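Local coordinates for biofilm-associated surface protein (Staphylococcus aureus, PDB 7C7U) that takes part in biofilm formation as a cell wall-anchored surface protein whose calcium-binding region probably acts as a switch on functional amyloid assembly, at residues S34-D38 and K211-G215; L163-V169 and S181-F187. One frame throughout, in Å; residues are numbered along the deposited sequence.

Contact 1 (S34-D38 and K211-G215); sequences SMLFD and KASSG
Two different beta-sheets pack here: Leu36 and Asp38, on strand 36-39 of the mixed sheet, lie over Ala212 and Ser214 of strand 210-220, an outermost strand of the five-stranded antiparallel sheet. The strand directions differ by 113°, with the axes 6.7 Å apart at closest, so side chains and water rather than a backbone ladder join them. Leu36 does most of the touching. Its branch point sits on the Ser214 hydroxyl, CG to OG 3.0 Å, an unusually short approach whose exact value is doubtful; the CD2 methyl reaches along the strand to Ala212, CD2 to CB 4.0 Å. Ser214 holds OG between its own backbone N and carbonyl carbon (chi1 76°), which raises it toward the leucine, and this OG is hydrogen-bonded to the hydroxyl of Ser183. Further along, one carboxylate oxygen of Asp38 touches the Ala212 methyl, OD2 to CB 3.9 Å, while its hydrogen bond within the protein goes to His58 NE2. Two waters bridge the strands: one donates to Phe37 O and, at 2.6 Å, to Ser213 O; the other lies 2.8 Å from both the Asp38 carboxylate OD2 and Lys211 O. The chemistry is therefore mixed: a small apolar patch around Leu36 is flanked by water-bridged polar groups, and the polar side chains beside it are satisfied by Ser183, His58 and water.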
ATOM      1  N   SER A  34     -15.198   6.841 -12.510  1.00 49.85           N
ATOM      2  CA  SER A  34     -13.936   6.359 -13.053  1.00 47.27           C
ATOM      3  C   SER A  34     -13.547   7.180 -14.276  1.00 46.29           C
ATOM      4  O   SER A  34     -14.379   7.502 -15.126  1.00 46.05           O
ATOM      5  CB  SER A  34     -14.035   4.878 -13.419  1.00 48.06           C
ATOM      6  OG  SER A  34     -12.763   4.247 -13.379  1.00 51.18           O
ATOM      7  N   MET A  35     -12.276   7.537 -14.345  1.00 41.24           N
ATOM      8  CA  MET A  35     -11.733   8.197 -15.513  1.00 40.16           C
ATOM      9  C   MET A  35     -11.273   7.140 -16.503  1.00 37.84           C
ATOM     10  O   MET A  35     -10.935   6.024 -16.113  1.00 35.25           O
ATOM     11  CB  MET A  35     -10.582   9.098 -15.097  1.00 43.35           C
ATOM     12  CG  MET A  35     -11.049  10.198 -14.180  1.00 45.84           C
ATOM     13  SD  MET A  35     -10.009  11.596 -14.490  1.00 49.93           S
ATOM     14  CE  MET A  35     -10.023  11.535 -16.256  1.00 40.24           C
ATOM     15  N   LEU A  36     -11.324   7.470 -17.794  1.00 34.31           N
ATOM     16  CA  LEU A  36     -10.995   6.518 -18.853  1.00 31.90           C
ATOM     17  C   LEU A  36      -9.957   7.134 -19.781  1.00 32.04           C
ATOM     18  O   LEU A  36     -10.270   8.053 -20.538  1.00 33.05           O
ATOM     19  CB  LEU A  36     -12.235   6.122 -19.652  1.00 36.65           C
ATOM     20  CG  LEU A  36     -12.987   4.842 -19.289  1.00 39.70           C
ATOM     21  CD1 LEU A  36     -13.523   4.875 -17.863  1.00 45.86           C
ATOM     22  CD2 LEU A  36     -14.119   4.549 -20.309  1.00 33.64           C
ATOM     23  N   PHE A  37      -8.743   6.604 -19.744  1.00 29.63           N
ATOM     24  CA  PHE A  37      -7.663   6.996 -20.633  1.00 29.50           C
ATOM     25  C   PHE A  37      -7.751   6.152 -21.899  1.00 27.71           C
ATOM     26  O   PHE A  37      -7.743   4.921 -21.830  1.00 31.74           O
ATOM     27  CB  PHE A  37      -6.327   6.810 -19.903  1.00 32.06           C
ATOM     28  CG  PHE A  37      -5.124   7.177 -20.706  1.00 28.42           C
ATOM     29  CD1 PHE A  37      -4.854   8.497 -21.029  1.00 29.52           C
ATOM     30  CD2 PHE A  37      -4.236   6.191 -21.111  1.00 27.60           C
ATOM     31  CE1 PHE A  37      -3.720   8.832 -21.770  1.00 29.52           C
ATOM     32  CE2 PHE A  37      -3.102   6.500 -21.828  1.00 28.49           C
ATOM     33  CZ  PHE A  37      -2.842   7.828 -22.169  1.00 33.63           C
ATOM     34  N   ASP A  38      -7.866   6.810 -23.050  1.00 28.83           N
ATOM     35  CA  ASP A  38      -8.198   6.164 -24.322  1.00 28.87           C
ATOM     36  C   ASP A  38      -7.110   6.498 -25.341  1.00 28.63           C
ATOM     37  O   ASP A  38      -7.302   7.382 -26.196  1.00 29.32           O
ATOM     38  CB  ASP A  38      -9.592   6.640 -24.758  1.00 31.84           C
ATOM     39  CG  ASP A  38     -10.069   6.045 -26.067  1.00 29.20           C
ATOM     40  OD1 ASP A  38      -9.432   5.132 -26.620  1.00 31.17           O
ATOM     41  OD2 ASP A  38     -11.139   6.488 -26.544  1.00 34.47           O
ATOM     42  N   LYS A 211     -18.673   4.407 -26.379  1.00 26.12           N
ATOM     43  CA  LYS A 211     -17.666   5.429 -26.622  1.00 27.52           C
ATOM     44  C   LYS A 211     -16.260   4.947 -26.274  1.00 28.71           C
ATOM     45  O   LYS A 211     -15.300   5.211 -27.008  1.00 27.51           O
ATOM     46  CB  LYS A 211     -18.000   6.684 -25.804  1.00 27.56           C
ATOM     47  CG  LYS A 211     -17.104   7.859 -26.069  1.00 33.19           C
ATOM     48  CD  LYS A 211     -17.339   8.978 -25.055  1.00 39.77           C
ATOM     49  CE  LYS A 211     -18.742   9.554 -25.164  1.00 40.19           C
ATOM     50  NZ  LYS A 211     -19.049   9.978 -26.551  1.00 47.76           N
ATOM     51  N   ALA A 212     -16.110   4.228 -25.172  1.00 27.21           N
ATOM     52  CA  ALA A 212     -14.761   3.867 -24.749  1.00 27.08           C
ATOM     53  C   ALA A 212     -14.876   2.857 -23.631  1.00 27.31           C
ATOM     54  O   ALA A 212     -15.943   2.705 -23.032  1.00 24.26           O
ATOM     55  CB  ALA A 212     -13.984   5.096 -24.286  1.00 26.59           C
ATOM     56  N   SER A 213     -13.767   2.165 -23.349  1.00 28.36           N
ATOM     57  CA  SER A 213     -13.780   1.204 -22.260  1.00 25.45           C
ATOM     58  C   SER A 213     -12.421   1.159 -21.595  1.00 29.38           C
ATOM     59  O   SER A 213     -11.384   1.289 -22.246  1.00 26.74           O
ATOM     60  CB  SER A 213     -14.156  -0.197 -22.749  1.00 26.58           C
ATOM     61  OG  SER A 213     -14.184  -1.130 -21.697  1.00 28.05           O
ATOM     62  N   SER A 214     -12.436   0.938 -20.290  1.00 28.09           N
ATOM     63  CA  SER A 214     -11.188   0.762 -19.566  1.00 28.60           C
ATOM     64  C   SER A 214     -11.477  -0.103 -18.356  1.00 27.94           C
ATOM     65  O   SER A 214     -12.628  -0.366 -18.020  1.00 29.72           O
ATOM     66  CB  SER A 214     -10.602   2.107 -19.154  1.00 34.45           C
ATOM     67  OG  SER A 214     -11.336   2.607 -18.039  1.00 38.67           O
ATOM     68  N   GLY A 215     -10.416  -0.575 -17.700  1.00 30.33           N
ATOM     69  CA  GLY A 215     -10.572  -1.468 -16.579  1.00 27.18           C
ATOM     70  C   GLY A 215      -9.813  -0.959 -15.370  1.00 27.21           C
ATOM     71  O   GLY A 215      -9.006  -0.034 -15.454  1.00 27.60           O
TER
HETATM   72  O   HOH W   1     -12.319   1.587 -15.180  1.00 40.04           O
HETATM   73  O   HOH W   2      -9.660   3.011 -23.269  1.00 30.00           O
HETATM   74  O   HOH W   3     -12.661   4.347 -27.482  1.00 30.21           O

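Contact 2 (L163-V169 and S181-F187). With CA (calcium ion), chain C.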
ATOM      1  N   LEU A 163       3.380  -2.224 -21.793  1.00 26.06           N
ATOM      2  CA  LEU A 163       3.624  -0.805 -21.533  1.00 23.63           C
ATOM      3  C   LEU A 163       2.417  -0.289 -20.772  1.00 26.57           C
ATOM      4  O   LEU A 163       1.381   0.017 -21.372  1.00 29.04           O
ATOM      5  CB  LEU A 163       3.867  -0.032 -22.826  1.00 29.03           C
ATOM      6  CG  LEU A 163       5.010  -0.605 -23.670  1.00 29.66           C
ATOM      7  CD1 LEU A 163       4.904  -0.116 -25.110  1.00 27.07           C
ATOM      8  CD2 LEU A 163       6.359  -0.251 -23.056  1.00 28.94           C
ATOM      9  N   ASN A 164       2.535  -0.208 -19.444  1.00 24.92           N
ATOM     10  CA  ASN A 164       1.369   0.036 -18.595  1.00 25.53           C
ATOM     11  C   ASN A 164       1.024   1.520 -18.522  1.00 27.97           C
ATOM     12  O   ASN A 164       1.876   2.399 -18.714  1.00 27.02           O
ATOM     13  CB  ASN A 164       1.603  -0.507 -17.177  1.00 26.06           C
ATOM     14  CG  ASN A 164       2.173  -1.916 -17.192  1.00 29.22           C
ATOM     15  OD1 ASN A 164       3.380  -2.095 -17.154  1.00 32.13           O
ATOM     16  ND2 ASN A 164       1.310  -2.911 -17.301  1.00 29.22           N
ATOM     17  N   HIS A 165      -0.253   1.796 -18.247  1.00 28.14           N
ATOM     18  CA  HIS A 165      -0.676   3.148 -17.934  1.00 28.40           C
ATOM     19  C   HIS A 165      -1.688   3.097 -16.802  1.00 24.96           C
ATOM     20  O   HIS A 165      -2.338   2.077 -16.561  1.00 27.53           O
ATOM     21  CB  HIS A 165      -1.250   3.913 -19.166  1.00 28.09           C
ATOM     22  CG  HIS A 165      -2.324   3.195 -19.931  1.00 26.07           C
ATOM     23  ND1 HIS A 165      -3.596   3.005 -19.441  1.00 27.10           N
ATOM     24  CD2 HIS A 165      -2.329   2.681 -21.189  1.00 28.21           C
ATOM     25  CE1 HIS A 165      -4.335   2.390 -20.347  1.00 28.15           C
ATOM     26  NE2 HIS A 165      -3.589   2.177 -21.419  1.00 31.09           N
ATOM     27  N   GLN A 166      -1.780   4.201 -16.084  1.00 24.51           N
ATOM     28  CA  GLN A 166      -2.771   4.350 -15.036  1.00 27.29           C
ATOM     29  C   GLN A 166      -3.220   5.800 -15.003  1.00 26.67           C
ATOM     30  O   GLN A 166      -2.426   6.710 -15.239  1.00 29.26           O
ATOM     31  CB  GLN A 166      -2.181   3.926 -13.670  1.00 30.53           C
ATOM     32  CG  GLN A 166      -3.166   3.911 -12.524  1.00 41.29           C
ATOM     33  CD  GLN A 166      -2.462   3.716 -11.190  1.00 41.36           C
ATOM     34  OE1 GLN A 166      -1.414   4.317 -10.944  1.00 44.61           O
ATOM     35  NE2 GLN A 166      -3.030   2.879 -10.330  1.00 46.23           N
ATOM     36  N   VAL A 167      -4.497   6.010 -14.697  1.00 26.33           N
ATOM     37  CA  VAL A 167      -5.057   7.343 -14.568  1.00 29.22           C
ATOM     38  C   VAL A 167      -5.942   7.345 -13.323  1.00 31.15           C
ATOM     39  O   VAL A 167      -6.565   6.334 -12.978  1.00 29.10           O
ATOM     40  CB  VAL A 167      -5.821   7.764 -15.856  1.00 32.08           C
ATOM     41  CG1 VAL A 167      -7.085   6.929 -16.057  1.00 30.67           C
ATOM     42  CG2 VAL A 167      -6.138   9.233 -15.841  1.00 33.96           C
ATOM     43  N   PHE A 168      -5.960   8.470 -12.622  1.00 30.63           N
ATOM     44  CA  PHE A 168      -6.805   8.604 -11.444  1.00 32.57           C
ATOM     45  C   PHE A 168      -6.870  10.073 -11.055  1.00 33.61           C
ATOM     46  O   PHE A 168      -6.083  10.904 -11.523  1.00 33.74           O
ATOM     47  CB  PHE A 168      -6.283   7.763 -10.267  1.00 34.52           C
ATOM     48  CG  PHE A 168      -4.829   7.995  -9.945  1.00 34.40           C
ATOM     49  CD1 PHE A 168      -3.835   7.306 -10.636  1.00 36.32           C
ATOM     50  CD2 PHE A 168      -4.449   8.866  -8.924  1.00 40.24           C
ATOM     51  CE1 PHE A 168      -2.489   7.502 -10.343  1.00 38.76           C
ATOM     52  CE2 PHE A 168      -3.099   9.058  -8.612  1.00 39.14           C
ATOM     53  CZ  PHE A 168      -2.120   8.378  -9.329  1.00 41.88           C
ATOM     54  N   VAL A 169      -7.829  10.372 -10.190  1.00 36.46           N
ATOM     55  CA  VAL A 169      -7.916  11.661  -9.522  1.00 40.35           C
ATOM     56  C   VAL A 169      -7.152  11.557  -8.205  1.00 35.96           C
ATOM     57  O   VAL A 169      -7.349  10.609  -7.436  1.00 36.86           O
ATOM     58  CB  VAL A 169      -9.384  12.062  -9.286  1.00 40.70           C
ATOM     59  CG1 VAL A 169      -9.479  13.332  -8.450  1.00 39.83           C
ATOM     60  CG2 VAL A 169     -10.099  12.248 -10.621  1.00 38.19           C
ATOM     61  N   SER A 181     -12.148   6.707  -8.827  1.00 42.82           N
ATOM     62  CA  SER A 181     -11.685   7.361 -10.045  1.00 42.02           C
ATOM     63  C   SER A 181     -10.683   6.526 -10.833  1.00 40.61           C
ATOM     64  O   SER A 181     -10.405   6.856 -11.992  1.00 38.15           O
ATOM     65  CB  SER A 181     -11.039   8.702  -9.708  1.00 40.32           C
ATOM     66  OG  SER A 181      -9.762   8.505  -9.140  1.00 37.38           O
ATOM     67  N   GLU A 182     -10.162   5.458 -10.239  1.00 37.20           N
ATOM     68  CA  GLU A 182      -8.962   4.803 -10.736  1.00 38.62           C
ATOM     69  C   GLU A 182      -9.250   3.938 -11.955  1.00 37.11           C
ATOM     70  O   GLU A 182     -10.211   3.159 -11.993  1.00 32.04           O
ATOM     71  CB  GLU A 182      -8.333   3.957  -9.629  1.00 38.81           C
ATOM     72  CG  GLU A 182      -7.006   3.334 -10.025  1.00 46.90           C
ATOM     73  CD  GLU A 182      -6.727   2.026  -9.307  1.00 53.44           C
ATOM     74  OE1 GLU A 182      -7.185   1.861  -8.151  1.00 49.41           O
ATOM     75  OE2 GLU A 182      -6.043   1.163  -9.908  1.00 55.07           O
ATOM     76  N   SER A 183      -8.383   4.058 -12.950  1.00 30.79           N
ATOM     77  CA  SER A 183      -8.447   3.195 -14.106  1.00 32.90           C
ATOM     78  C   SER A 183      -7.027   2.905 -14.549  1.00 30.08           C
ATOM     79  O   SER A 183      -6.118   3.686 -14.287  1.00 33.21           O
ATOM     80  CB  SER A 183      -9.220   3.865 -15.238  1.00 32.49           C
ATOM     81  OG  SER A 183      -9.738   2.911 -16.127  1.00 40.21           O
ATOM     82  N   SER A 184      -6.842   1.779 -15.227  1.00 32.00           N
ATOM     83  CA  SER A 184      -5.504   1.390 -15.672  1.00 32.87           C
ATOM     84  C   SER A 184      -5.640   0.677 -17.012  1.00 31.72           C
ATOM     85  O   SER A 184      -6.722   0.650 -17.607  1.00 32.56           O
ATOM     86  CB  SER A 184      -4.786   0.527 -14.623  1.00 26.73           C
ATOM     87  OG  SER A 184      -5.496  -0.678 -14.318  1.00 30.00           O
ATOM     88  N   GLY A 185      -4.534   0.108 -17.486  1.00 30.59           N
ATOM     89  CA  GLY A 185      -4.490  -0.604 -18.753  1.00 23.35           C
ATOM     90  C   GLY A 185      -3.068  -0.693 -19.291  1.00 26.93           C
ATOM     91  O   GLY A 185      -2.091  -0.507 -18.563  1.00 26.80           O
ATOM     92  N   TYR A 186      -2.971  -0.991 -20.585  1.00 24.67           N
ATOM     93  CA  TYR A 186      -1.673  -1.004 -21.223  1.00 23.54           C
ATOM     94  C   TYR A 186      -1.864  -0.685 -22.692  1.00 27.17           C
ATOM     95  O   TYR A 186      -2.921  -0.969 -23.258  1.00 26.64           O
ATOM     96  CB  TYR A 186      -0.942  -2.343 -21.048  1.00 26.85           C
ATOM     97  CG  TYR A 186      -1.710  -3.574 -21.494  1.00 25.46           C
ATOM     98  CD1 TYR A 186      -1.555  -4.086 -22.784  1.00 25.03           C
ATOM     99  CD2 TYR A 186      -2.549  -4.248 -20.626  1.00 27.69           C
ATOM    100  CE1 TYR A 186      -2.238  -5.225 -23.187  1.00 25.42           C
ATOM    101  CE2 TYR A 186      -3.228  -5.394 -21.017  1.00 28.00           C
ATOM    102  CZ  TYR A 186      -3.071  -5.867 -22.309  1.00 28.73           C
ATOM    103  OH  TYR A 186      -3.746  -6.994 -22.716  1.00 29.47           O
ATOM    104  N   PHE A 187      -0.836  -0.072 -23.284  1.00 26.55           N
ATOM    105  CA  PHE A 187      -0.840   0.256 -24.706  1.00 29.22           C
ATOM    106  C   PHE A 187      -0.746  -1.010 -25.534  1.00 31.31           C
ATOM    107  O   PHE A 187      -0.009  -1.939 -25.192  1.00 28.75           O
ATOM    108  CB  PHE A 187       0.335   1.158 -25.051  1.00 28.78           C
ATOM    109  CG  PHE A 187       0.274   2.506 -24.413  1.00 30.80           C
ATOM    110  CD1 PHE A 187      -0.471   3.529 -24.990  1.00 25.78           C
ATOM    111  CD2 PHE A 187       0.997   2.768 -23.250  1.00 26.83           C
ATOM    112  CE1 PHE A 187      -0.505   4.786 -24.403  1.00 28.41           C
ATOM    113  CE2 PHE A 187       0.970   4.017 -22.667  1.00 26.47           C
ATOM    114  CZ  PHE A 187       0.203   5.027 -23.231  1.00 29.37           C
TER
HETATM  115 CA    CA C1001       5.730  -2.559 -18.037  1.00 33.54          CA
HETATM  116  O   HOH W   4       2.057  -2.911 -24.031  1.00 27.54           O
HETATM  117  O   HOH W   5      -4.998   1.111 -23.765  1.00 32.21           O
HETATM  118  O   HOH W   6       7.776  -1.887 -19.077  1.00 34.34           O
HETATM  119  O   HOH W   7       5.295  -3.885 -16.076  1.00 35.21           O
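His165 lays its imidazole over the backbone of the neighbouring strand, one face covering Gly185 C, 3.5 Å from the plane, with Tyr186 N nearer the rim. Its chi1 of 51° sets the ring between its own N and carbonyl carbon and swings it across the strand; CE1 comes within 3.4 Å of Gly185 CA, where there is no side chain to meet it. The same imidazole turns an edge to Phe187, a T-shaped pair with planes at 77° and His165 CD2 over the centre of the Phe187 ring. A water in the imidazole plane links NE2 to Tyr186 O. On the face opposite His165, Gln166 extends toward Glu182, just before strand 183-187; amide and carboxylate planes stand at right angles, joined by a weak bond, NE2 to OE2 3.5 Å, while Glu182 OE1 bonds Tyr26 OH. Asn164 OD1 binds calcium at 2.5 Å and ND2 bonds Thr384 OG1; Asp77 and Asn161 side chains, Lys162 O and two waters complete the site. Val167 and Ser183 bond in both directions, and Val169 N donates to Ser181 OG, which also bonds Val178 O. This is an antiparallel strand pair in which an aromatic residue covers a cross-strand glycine, with a calcium site at one end.

In the fold
From the N terminus, the chain first lays down 34-38, then runs through most of the strands of the mixed sheet before reaching 163-169. A short excursion through strand 176-178 brings it back as 181-187, closing the small loop of contact 2. After helix 193-199 it enters strand 210-220, whose start closes the much longer loop of contact 1, so contact 2 lies wholly within that loop. The two centres are about 9 Å apart. A direct backbone link joins them, Gly215 O probably accepting from Ser184 N. The strand 183-187 thus ties the mixed sheet to the edge of the five-stranded one.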